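Local coordinates for aluminum resistance protein (Clostridium novyi, PDB 3I16) that is probably a pyridoxal-phosphate-dependent carbon-sulfur lyase of the methionine gamma-lyase family, named for a role in aluminum resistance, at residues A318-M323 / Q335-N340. Numbering follows the deposited sequence.
Sequences AGFEVM and QSIKFN
Met323 and Ser336 form a hydrogen-bonded antiparallel pair, Met323 N to Ser336 O at 3.0 Å and Ser336 N to Met323 O at 2.9 Å, and pairing passes through Val322 and Ile337 to the bond from Lys338 N to Glu321 O. Beyond it a water accepts from Glu321 N; its approach to Lys338 O is suspiciously short, which leaves a bridge between the strands doubtful. Just past the end of the ladder, beside the face of Val322 and Ile337, the Phe339 ring presents its edge to a face of the Phe320 ring in a T-shaped pair, centroids 5.1 Å apart and planes at 66°. Phe320 CE1 lies 3.6 Å from Phe339 CD1, while Ile337 CG2, in the conformer described, touches Phe320 CB and sits over a face of Phe339. Met315 and Lys344 also touch both Phe side chains. Gln335 has CG anti to its backbone N (chi1 -179°) and then bends, which brings NE2 within 3.6 Å of Val322 CB and lets it donate to Ser336 O at 3.1 Å. That oxygen is thus gripped from opposite faces of its carbonyl plane, by Gln335 NE2 and Met323 N; NE2 also bonds Pro324 O, and OE1 takes a bond from Arg330. Glu321 and Lys338 run alongside each other on the other face, CB to CB 4.1 Å, but Glu321 OE1 and Lys338 NZ, 4.5 Å apart, are too distant for a salt bridge; Lys338 makes a cation-pi contact with Trp190. Backbone bonds tie edge strand 321-323 to 335-338, itself bonded to strand 402-406; the Phe320, Val322, Ile337 and Phe339 cluster lies between helices 287-318 and 342-354, and on the mixed opposite face, with Met323 and Ser336, charge attraction is probably modest.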
ATOM      1  N   ALA B 318     -25.876   7.054  37.235  1.00  7.36           N
ATOM      2  CA  ALA B 318     -25.563   8.498  37.281  1.00  9.59           C
ATOM      3  C   ALA B 318     -26.831   9.351  37.258  1.00 12.12           C
ATOM      4  O   ALA B 318     -26.824  10.470  37.764  1.00 13.83           O
ATOM      5  CB  ALA B 318     -24.625   8.892  36.132  1.00  9.10           C
ATOM      6  N   GLY B 319     -27.918   8.811  36.707  1.00 11.37           N
ATOM      7  CA  GLY B 319     -29.211   9.492  36.707  1.00 13.13           C
ATOM      8  C   GLY B 319     -29.821   9.804  35.346  1.00 13.20           C
ATOM      9  O   GLY B 319     -30.817  10.496  35.281  1.00 12.80           O
ATOM     10  N   PHE B 320     -29.239   9.285  34.273  1.00 11.87           N
ATOM     11  CA  PHE B 320     -29.746   9.525  32.928  1.00 14.55           C
ATOM     12  C   PHE B 320     -30.605   8.363  32.426  1.00 16.69           C
ATOM     13  O   PHE B 320     -30.362   7.211  32.794  1.00 15.80           O
ATOM     14  CB  PHE B 320     -28.562   9.698  31.975  1.00 12.99           C
ATOM     15  CG  PHE B 320     -27.625  10.782  32.389  1.00 13.79           C
ATOM     16  CD1 PHE B 320     -27.975  12.115  32.216  1.00 17.04           C
ATOM     17  CD2 PHE B 320     -26.405  10.483  32.984  1.00 12.80           C
ATOM     18  CE1 PHE B 320     -27.111  13.126  32.634  1.00 18.94           C
ATOM     19  CE2 PHE B 320     -25.532  11.483  33.375  1.00 17.69           C
ATOM     20  CZ  PHE B 320     -25.887  12.807  33.207  1.00 18.44           C
ATOM     21  N   GLU B 321     -31.598   8.663  31.589  1.00 14.74           N
ATOM     22  CA  GLU B 321     -32.381   7.615  30.966  1.00 14.01           C
ATOM     23  C   GLU B 321     -31.506   7.010  29.885  1.00 12.08           C
ATOM     24  O   GLU B 321     -30.802   7.729  29.167  1.00 13.14           O
ATOM     25  CB  GLU B 321     -33.648   8.142  30.315  1.00 14.38           C
ATOM     26  CG  GLU B 321     -34.741   8.554  31.239  1.00 24.17           C
ATOM     27  CD  GLU B 321     -35.963   9.010  30.455  1.00 32.14           C
ATOM     28  OE1 GLU B 321     -36.493   8.223  29.618  1.00 38.67           O
ATOM     29  OE2 GLU B 321     -36.368  10.167  30.670  1.00 37.17           O
ATOM     30  N   VAL B 322     -31.586   5.699  29.744  1.00 10.64           N
ATOM     31  CA  VAL B 322     -30.777   4.967  28.780  1.00 11.17           C
ATOM     32  C   VAL B 322     -31.656   3.987  28.006  1.00 12.06           C
ATOM     33  O   VAL B 322     -32.662   3.521  28.517  1.00 13.53           O
ATOM     34  CB  VAL B 322     -29.628   4.203  29.486  1.00 11.25           C
ATOM     35  CG1 VAL B 322     -28.650   5.201  30.143  1.00 11.64           C
ATOM     36  CG2 VAL B 322     -30.180   3.195  30.525  1.00  7.75           C
HETATM   37  N   MSE B 323     -31.247   3.676  26.782  1.00 12.42           N
HETATM   38  CA  MSE B 323     -31.966   2.765  25.897  1.00 12.38           C
HETATM   39  C   MSE B 323     -30.910   2.059  25.083  1.00 12.34           C
HETATM   40  O   MSE B 323     -30.164   2.711  24.366  1.00 11.55           O
HETATM   41  CB  MSE B 323     -32.895   3.559  24.974  1.00 15.17           C
HETATM   42  CG  MSE B 323     -33.481   2.793  23.768  1.00 16.58           C
HETATM   43 SE   MSE B 323     -34.638   1.404  24.353  0.75 17.02          SE
HETATM   44  CE  MSE B 323     -36.061   2.437  25.141  1.00 14.55           C
ATOM     45  N   GLN B 335     -25.494   2.180  22.207  1.00 10.23           N
ATOM     46  CA  GLN B 335     -26.096   2.549  23.475  1.00 11.68           C
ATOM     47  C   GLN B 335     -26.562   3.987  23.387  1.00 13.23           C
ATOM     48  O   GLN B 335     -25.748   4.855  23.071  1.00 15.51           O
ATOM     49  CB  GLN B 335     -25.096   2.431  24.631  1.00 12.36           C
ATOM     50  CG  GLN B 335     -25.711   2.795  25.961  1.00  8.17           C
ATOM     51  CD  GLN B 335     -26.905   1.913  26.278  1.00  9.85           C
ATOM     52  OE1 GLN B 335     -26.831   0.695  26.121  1.00  9.50           O
ATOM     53  NE2 GLN B 335     -28.006   2.519  26.745  1.00  7.05           N
ATOM     54  N   SER B 336     -27.840   4.245  23.693  1.00 12.24           N
ATOM     55  CA  SER B 336     -28.422   5.584  23.644  0.50 12.90           C
ATOM     56  C   SER B 336     -28.565   6.142  25.057  1.00 12.06           C
ATOM     57  O   SER B 336     -28.917   5.382  25.973  1.00 10.14           O
ATOM     58  CB  SER B 336     -29.809   5.548  22.978  0.50 13.26           C
ATOM     59  OG  SER B 336     -29.787   4.844  21.738  0.50 13.85           O
ATOM     60  N   ILE B 337     -28.315   7.448  25.210  1.00 11.08           N
ATOM     61  CA  ILE B 337     -28.415   8.153  26.485  0.50 11.42           C
ATOM     62  C   ILE B 337     -29.229   9.442  26.250  1.00 14.42           C
ATOM     63  O   ILE B 337     -28.831  10.278  25.443  1.00 14.18           O
ATOM     64  CB  ILE B 337     -27.016   8.574  26.999  0.50 11.39           C
ATOM     65  CG1 ILE B 337     -25.996   7.434  26.887  0.50 10.82           C
ATOM     66  CG2 ILE B 337     -27.086   9.113  28.411  0.50  8.89           C
ATOM     67  CD1 ILE B 337     -24.597   7.889  27.122  0.50  2.00           C
ATOM     68  N   LYS B 338     -30.354   9.597  26.950  1.00 15.61           N
ATOM     69  CA  LYS B 338     -31.193  10.778  26.836  1.00 20.53           C
ATOM     70  C   LYS B 338     -30.705  11.748  27.897  1.00 21.91           C
ATOM     71  O   LYS B 338     -30.842  11.493  29.095  1.00 25.10           O
ATOM     72  CB  LYS B 338     -32.671  10.422  27.038  1.00 21.19           C
ATOM     73  CG  LYS B 338     -33.645  11.591  26.833  1.00 25.95           C
ATOM     74  CD  LYS B 338     -35.150  11.198  26.880  1.00 29.49           C
ATOM     75  CE  LYS B 338     -35.545  10.257  25.722  1.00 38.24           C
ATOM     76  NZ  LYS B 338     -37.026  10.068  25.538  1.00 42.04           N
ATOM     77  N   PHE B 339     -30.084  12.837  27.464  1.00 22.58           N
ATOM     78  CA  PHE B 339     -29.591  13.839  28.401  1.00 23.94           C
ATOM     79  C   PHE B 339     -30.652  14.860  28.798  1.00 24.86           C
ATOM     80  O   PHE B 339     -30.642  15.310  29.942  1.00 24.57           O
ATOM     81  CB  PHE B 339     -28.331  14.544  27.864  1.00 23.58           C
ATOM     82  CG  PHE B 339     -27.105  13.673  27.880  1.00 18.26           C
ATOM     83  CD1 PHE B 339     -26.432  13.443  29.063  1.00 19.16           C
ATOM     84  CD2 PHE B 339     -26.637  13.082  26.723  1.00 15.10           C
ATOM     85  CE1 PHE B 339     -25.317  12.643  29.093  1.00 21.62           C
ATOM     86  CE2 PHE B 339     -25.506  12.268  26.742  1.00 16.03           C
ATOM     87  CZ  PHE B 339     -24.847  12.055  27.919  1.00 18.97           C
ATOM     88  N   ASN B 340     -31.576  15.190  27.890  1.00 27.13           N
ATOM     89  CA  ASN B 340     -32.597  16.225  28.151  1.00 30.46           C
ATOM     90  C   ASN B 340     -31.911  17.514  28.605  1.00 31.95           C
ATOM     91  O   ASN B 340     -32.345  18.177  29.559  1.00 31.06           O
ATOM     92  CB  ASN B 340     -33.664  15.757  29.166  1.00 32.41           C
ATOM     93  CG  ASN B 340     -34.775  14.954  28.509  1.00 35.58           C
ATOM     94  OD1 ASN B 340     -35.239  15.294  27.414  1.00 37.62           O
ATOM     95  ND2 ASN B 340     -35.222  13.900  29.180  1.00 41.39           N
TER
HETATM   96  O   HOH W   1     -32.164  11.500  31.241  1.00 17.41           O
HETATM   97  O   HOH W   2     -29.294   2.127  21.658  1.00 35.90           O